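TRNA threonylcarbamoyladenosine biosynthesis protein TsaB (Pseudomonas aeruginosa, PDB 5BR9) probably takes part in making the threonylcarbamoyladenosine (t6A) modification at position 37 of tRNAs, as a TsaB-type member of the KAE1/TsaD family. Local coordinates at residues R119-D125 against F169-W175; P154-V159 against Y177-Q183. One frame throughout, in Å; residues are numbered along the deposited sequence.

Contact 1: R119-D125 against F169-W175; sequences RVAAAID and FGAGTGW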
loop_
_atom_site.group_PDB
_atom_site.type_symbol
_atom_site.label_atom_id
_atom_site.label_comp_id
_atom_site.label_asym_id
_atom_site.label_seq_id
_atom_site.Cartn_x
_atom_site.Cartn_y
_atom_site.Cartn_z
ATOM N N ARG A 119 16.798 23.269 -17.548
ATOM C CA ARG A 119 16.249 22.268 -18.446
ATOM C C ARG A 119 16.824 20.910 -18.071
ATOM O O ARG A 119 18.040 20.707 -18.090
ATOM C CB ARG A 119 16.546 22.625 -19.905
ATOM C CG ARG A 119 16.021 24.019 -20.254
ATOM C CD ARG A 119 15.699 24.215 -21.718
ATOM N NE ARG A 119 16.866 24.584 -22.500
ATOM C CZ ARG A 119 16.812 25.157 -23.700
ATOM N NH1 ARG A 119 17.935 25.459 -24.344
ATOM N NH2 ARG A 119 15.636 25.445 -24.248
ATOM N N VAL A 120 15.940 19.983 -17.717
ATOM C CA VAL A 120 16.368 18.668 -17.247
ATOM C C VAL A 120 15.620 17.566 -17.972
ATOM O O VAL A 120 14.393 17.578 -18.067
ATOM C CB VAL A 120 16.178 18.509 -15.726
ATOM C CG1 VAL A 120 16.490 17.068 -15.318
ATOM C CG2 VAL A 120 17.078 19.476 -14.960
ATOM N N ALA A 121 16.373 16.634 -18.527
ATOM C CA ALA A 121 15.788 15.405 -19.031
ATOM C C ALA A 121 15.895 14.364 -17.904
ATOM O O ALA A 121 16.982 13.928 -17.554
ATOM C CB ALA A 121 16.501 14.940 -20.318
ATOM N N ALA A 122 14.765 14.024 -17.300
ATOM C CA ALA A 122 14.739 13.042 -16.229
ATOM C C ALA A 122 14.520 11.646 -16.804
ATOM O O ALA A 122 13.659 11.443 -17.651
ATOM C CB ALA A 122 13.666 13.393 -15.223
ATOM N N ALA A 123 15.327 10.695 -16.359
ATOM C CA ALA A 123 15.199 9.317 -16.803
ATOM C C ALA A 123 15.375 8.386 -15.625
ATOM O O ALA A 123 16.381 8.456 -14.924
ATOM C CB ALA A 123 16.234 8.983 -17.909
ATOM N N ILE A 124 14.385 7.521 -15.423
ATOM C CA ILE A 124 14.383 6.537 -14.348
ATOM C C ILE A 124 14.330 5.152 -14.963
ATOM O O ILE A 124 13.497 4.879 -15.829
ATOM C CB ILE A 124 13.194 6.767 -13.379
ATOM C CG1 ILE A 124 13.361 8.100 -12.636
ATOM C CG2 ILE A 124 13.062 5.597 -12.415
ATOM C CD1 ILE A 124 12.149 8.494 -11.795
ATOM N N ASP A 125 15.199 4.269 -14.496
ATOM C CA ASP A 125 15.269 2.928 -15.029
ATOM C C ASP A 125 13.920 2.253 -14.863
ATOM O O ASP A 125 13.307 2.347 -13.817
ATOM C CB ASP A 125 16.333 2.092 -14.320
ATOM C CG ASP A 125 16.623 0.800 -15.054
ATOM O OD1 ASP A 125 17.182 -0.135 -14.457
ATOM O OD2 ASP A 125 16.240 0.701 -16.231
ATOM N N PHE A 169 20.392 19.164 -18.701
ATOM C CA PHE A 169 21.064 18.260 -17.771
ATOM C C PHE A 169 20.313 16.933 -17.717
ATOM O O PHE A 169 19.081 16.908 -17.754
ATOM C CB PHE A 169 21.134 18.942 -16.386
ATOM C CG PHE A 169 21.818 18.135 -15.290
ATOM C CD1 PHE A 169 23.191 18.207 -15.108
ATOM C CD2 PHE A 169 21.069 17.373 -14.397
ATOM C CE1 PHE A 169 23.818 17.495 -14.090
ATOM C CE2 PHE A 169 21.685 16.668 -13.366
ATOM C CZ PHE A 169 23.067 16.724 -13.213
ATOM N N GLY A 170 21.048 15.838 -17.597
ATOM C CA GLY A 170 20.429 14.526 -17.461
ATOM C C GLY A 170 20.423 14.053 -16.008
ATOM O O GLY A 170 21.461 13.980 -15.329
ATOM N N ALA A 171 19.236 13.737 -15.519
ATOM C CA ALA A 171 19.078 13.320 -14.137
ATOM C C ALA A 171 18.380 11.978 -14.038
ATOM O O ALA A 171 17.368 11.750 -14.695
ATOM C CB ALA A 171 18.299 14.353 -13.360
ATOM N N GLY A 172 18.922 11.103 -13.198
ATOM C CA GLY A 172 18.259 9.858 -12.847
ATOM C C GLY A 172 18.942 8.586 -13.313
ATOM O O GLY A 172 19.784 8.606 -14.230
ATOM N N THR A 173 18.545 7.474 -12.696
ATOM C CA THR A 173 19.185 6.179 -12.935
ATOM C C THR A 173 19.002 5.675 -14.363
ATOM O O THR A 173 19.720 4.773 -14.804
ATOM C CB THR A 173 18.628 5.101 -11.993
ATOM O OG1 THR A 173 17.221 4.954 -12.232
ATOM C CG2 THR A 173 18.863 5.481 -10.511
ATOM N N GLY A 174 18.031 6.242 -15.076
ATOM C CA GLY A 174 17.816 5.915 -16.480
ATOM C C GLY A 174 19.014 6.276 -17.348
ATOM O O GLY A 174 19.196 5.741 -18.439
ATOM N N TRP A 175 19.839 7.193 -16.857
ATOM C CA TRP A 175 20.991 7.648 -17.606
ATOM C C TRP A 175 22.117 6.627 -17.609
ATOM O O TRP A 175 23.118 6.824 -18.299
ATOM C CB TRP A 175 21.453 9.011 -17.075
ATOM C CG TRP A 175 20.491 10.065 -17.564
ATOM C CD1 TRP A 175 19.424 10.592 -16.884
ATOM C CD2 TRP A 175 20.462 10.655 -18.870
ATOM N NE1 TRP A 175 18.748 11.487 -17.680
ATOM C CE2 TRP A 175 19.363 11.540 -18.907
ATOM C CE3 TRP A 175 21.259 10.519 -20.015
ATOM C CZ2 TRP A 175 19.048 12.294 -20.038
ATOM C CZ3 TRP A 175 20.950 11.282 -21.140
ATOM C CH2 TRP A 175 19.849 12.151 -21.142
#
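Val120, Ala121 and Ala122 pair in parallel with Phe169, Gly170 and Ala171 at the centre of the second of two five-stranded mixed sheets, in an ASKHA-type (actin-like ATPase) fold. Four backbone bonds join the strands, from Phe169 N to Arg119 O, Ala121 N to Phe169 O, Ala171 N to Ala121 O and Ala123 N to Ala171 O. Ala121 O takes a second donor, the indole Trp175 NE1 at 3.0 Å. The two donors reach this oxygen from opposite faces of its carbonyl plane, and NE1 lies 35° out of that plane, off the lone pairs. Trp175 CG lies anti to its own carbonyl carbon (chi1 -75°), and the ring turns back toward the strand it has left. Ala123 CB packs over one indole face, 3.6 Å from NE1. Gly170 CA lies over the opposite face, 3.3 Å above the plane and offset toward the rim. Ala121 CB meets the rim at CZ2, at 3.7 Å. On the other side of the sheet Val120 CG1 touches Ala171 CB at 3.8 Å. Past Ala171 the chain turns into a 3-10 segment, and Gly174 N hydrogen-bonds Ala123 O from above its carbonyl plane. Helix 103-115 covers Val120, Ala122 and Ile124, and strand 131-139 pairs along the far edge of 119-125. Asp125 N points almost straight at Thr173 OG1, 3.1 Å away, with an N-H...O angle of 175°.

Contact 2: P154-V159 against Y177-Q183; sequences PERVAV and YVERMPQ
Glu155, in a 3-10 turn of the loop between strands 142-152 and 168-171, comes nearest Met181, which directly follows a second 3-10 turn in the loop between strands 168-171 and 187-189; their CA atoms are 4.7 Å apart. Two CA-H...O contacts join the backbones there, Met181 CA to Pro154 O and Glu155 CA to Arg180 O. Beside them Arg180 and Glu155 form a side-on salt bridge, with Arg180 NE hydrogen-bonded to Glu155 OE2 at 2.8 Å, nearly in the guanidinium plane. Arg180 NH2 bonds Glu155 OE1 at 3.2 Å, on its syn lone pair. The two planes are turned 49° apart, so the fork is twisted. Glu155 folds back to reach it through a bend at chi2 (81°). Pro154 CG lies over one face of the guanidinium, 3.6 Å from Arg180 CZ. Pro154 CB also meets Tyr177 CB at 3.8 Å. The inner part is apolar. Val157 CG2 packs on Met181 CG at 3.9 Å, and Trp133 of strand 131-139 adjoins Val157. At the other end Gln183 NE2 gives a hydrogen bond to Val157 O, 3.1 Å away and well above the carbonyl plane. Gln183 OE1 accepts from a water that in turn accepts from Val159 N. The Gln183 amide thus ties the two loops directly and through water, with both its polar atoms used. Arg180 NH1 forms a salt bridge with Asp129. Pairing with both acids probably favours the charged forms and fixes the rotation of the guanidinium at this partly buried junction.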
loop_
_atom_site.group_PDB
_atom_site.type_symbol
_atom_site.label_atom_id
_atom_site.label_comp_id
_atom_site.label_asym_id
_atom_site.label_seq_id
_atom_site.Cartn_x
_atom_site.Cartn_y
_atom_site.Cartn_z
ATOM N N PRO A 154 15.753 3.150 -24.689
ATOM C CA PRO A 154 16.638 4.314 -24.642
ATOM C C PRO A 154 16.925 4.908 -26.031
ATOM O O PRO A 154 17.113 6.127 -26.148
ATOM C CB PRO A 154 17.908 3.756 -23.989
ATOM C CG PRO A 154 17.818 2.259 -24.190
ATOM C CD PRO A 154 16.362 1.950 -24.099
ATOM N N GLU A 155 16.899 4.062 -27.058
ATOM C CA GLU A 155 17.109 4.469 -28.452
ATOM C C GLU A 155 16.089 5.477 -28.973
ATOM O O GLU A 155 16.284 6.075 -30.028
ATOM C CB GLU A 155 17.080 3.238 -29.384
ATOM C CG GLU A 155 18.322 2.368 -29.321
ATOM C CD GLU A 155 18.323 1.401 -28.135
ATOM O OE1 GLU A 155 17.337 1.390 -27.356
ATOM O OE2 GLU A 155 19.317 0.651 -27.990
ATOM N N ARG A 156 14.976 5.632 -28.270
ATOM C CA ARG A 156 13.904 6.437 -28.810
ATOM C C ARG A 156 13.655 7.709 -28.018
ATOM O O ARG A 156 12.843 8.520 -28.453
ATOM C CB ARG A 156 12.623 5.612 -28.902
ATOM C CG ARG A 156 12.666 4.529 -29.981
ATOM C CD ARG A 156 11.366 3.744 -30.023
ATOM N NE ARG A 156 10.230 4.593 -30.374
ATOM C CZ ARG A 156 9.001 4.438 -29.885
ATOM N NH1 ARG A 156 8.751 3.468 -29.010
ATOM N NH2 ARG A 156 8.026 5.261 -30.260
ATOM N N VAL A 157 14.347 7.905 -26.886
ATOM C CA VAL A 157 14.074 9.090 -26.066
ATOM C C VAL A 157 14.505 10.343 -26.821
ATOM O O VAL A 157 15.478 10.322 -27.591
ATOM C CB VAL A 157 14.751 9.056 -24.662
ATOM C CG1 VAL A 157 14.303 7.847 -23.853
ATOM C CG2 VAL A 157 16.259 9.155 -24.759
ATOM N N ALA A 158 13.772 11.434 -26.590
ATOM C CA ALA A 158 14.041 12.700 -27.273
ATOM C C ALA A 158 13.742 13.899 -26.373
ATOM O O ALA A 158 12.894 13.821 -25.479
ATOM C CB ALA A 158 13.217 12.777 -28.570
ATOM N N VAL A 159 14.438 15.005 -26.618
ATOM C CA VAL A 159 14.232 16.237 -25.853
ATOM C C VAL A 159 13.442 17.232 -26.722
ATOM O O VAL A 159 13.552 17.198 -27.953
ATOM C CB VAL A 159 15.574 16.834 -25.389
ATOM C CG1 VAL A 159 16.273 15.892 -24.417
ATOM C CG2 VAL A 159 16.466 17.170 -26.583
ATOM N N TYR A 177 21.734 4.208 -19.250
ATOM C CA TYR A 177 21.614 3.805 -20.652
ATOM C C TYR A 177 22.053 4.892 -21.655
ATOM O O TYR A 177 21.685 4.838 -22.826
ATOM C CB TYR A 177 20.166 3.408 -20.978
ATOM C CG TYR A 177 19.629 2.168 -20.297
ATOM C CD1 TYR A 177 19.639 0.943 -20.953
ATOM C CD2 TYR A 177 19.101 2.217 -19.011
ATOM C CE1 TYR A 177 19.150 -0.186 -20.358
ATOM C CE2 TYR A 177 18.614 1.087 -18.405
ATOM C CZ TYR A 177 18.636 -0.116 -19.084
ATOM O OH TYR A 177 18.149 -1.259 -18.494
ATOM N N VAL A 178 22.837 5.867 -21.208
ATOM C CA VAL A 178 23.182 7.011 -22.055
ATOM C C VAL A 178 23.848 6.612 -23.399
ATOM O O VAL A 178 23.578 7.223 -24.443
ATOM C CB VAL A 178 24.072 8.019 -21.266
ATOM C CG1 VAL A 178 25.384 7.372 -20.800
ATOM C CG2 VAL A 178 24.321 9.263 -22.087
ATOM N N GLU A 179 24.678 5.572 -23.394
ATOM C CA GLU A 179 25.437 5.213 -24.597
ATOM C C GLU A 179 24.518 4.681 -25.693
ATOM O O GLU A 179 24.938 4.572 -26.840
ATOM C CB GLU A 179 26.528 4.187 -24.265
ATOM C CG GLU A 179 27.603 4.763 -23.355
ATOM C CD GLU A 179 28.846 3.899 -23.249
ATOM O OE1 GLU A 179 28.862 2.799 -23.840
ATOM O OE2 GLU A 179 29.795 4.313 -22.539
ATOM N N ARG A 180 23.269 4.367 -25.338
ATOM C CA ARG A 180 22.271 3.874 -26.294
ATOM C C ARG A 180 21.243 4.932 -26.735
ATOM O O ARG A 180 20.377 4.659 -27.569
ATOM C CB ARG A 180 21.526 2.672 -25.700
ATOM C CG ARG A 180 22.358 1.384 -25.670
ATOM C CD ARG A 180 21.635 0.254 -24.922
ATOM N NE ARG A 180 20.320 -0.034 -25.496
ATOM C CZ ARG A 180 19.435 -0.872 -24.960
ATOM N NH1 ARG A 180 19.722 -1.511 -23.832
ATOM N NH2 ARG A 180 18.259 -1.068 -25.548
ATOM N N MET A 181 21.318 6.125 -26.159
ATOM C CA MET A 181 20.382 7.202 -26.486
ATOM C C MET A 181 20.837 7.964 -27.745
ATOM O O MET A 181 22.029 8.008 -28.041
ATOM C CB MET A 181 20.256 8.158 -25.289
ATOM C CG MET A 181 19.708 7.493 -24.040
ATOM S SD MET A 181 19.635 8.632 -22.649
ATOM C CE MET A 181 18.659 7.716 -21.436
ATOM N N PRO A 182 19.893 8.572 -28.485
ATOM C CA PRO A 182 20.282 9.297 -29.708
ATOM C C PRO A 182 20.930 10.663 -29.458
ATOM O O PRO A 182 21.424 11.262 -30.405
ATOM C CB PRO A 182 18.954 9.470 -30.452
ATOM C CG PRO A 182 17.930 9.468 -29.374
ATOM C CD PRO A 182 18.431 8.542 -28.301
ATOM N N GLN A 183 20.899 11.155 -28.221
ATOM C CA GLN A 183 21.675 12.335 -27.850
ATOM C C GLN A 183 22.052 12.237 -26.380
ATOM O O GLN A 183 21.506 11.404 -25.654
ATOM C CB GLN A 183 20.893 13.634 -28.121
ATOM C CG GLN A 183 19.653 13.819 -27.257
ATOM C CD GLN A 183 18.451 13.026 -27.741
ATOM O OE1 GLN A 183 18.107 13.073 -28.919
ATOM N NE2 GLN A 183 17.795 12.305 -26.827
HETATM O O HOH W 1 15.799 14.591 -29.262
#

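From the N terminus, the chain first builds the other five-stranded sheet and then enters strand 119-125. Strands 131-139 and 142-152 follow, and 154-159 lies in the loop between strands 142-152 and 168-171. Contact 1 closes the excursion when 169-175 returns beside 119-125. Contact 2 closes a shorter loop, from 154-159 to 177-183, before strand 187-189. The segments alternate, so the two closures cross rather than nest. Their centres lie about 11 Å apart. They touch where Trp175 CZ3 meets Met181 SD at 3.3 Å and where Asp125 packs on Tyr177. Together they tie the middle of the second sheet to the loops before and after strand 168-171 in the chain.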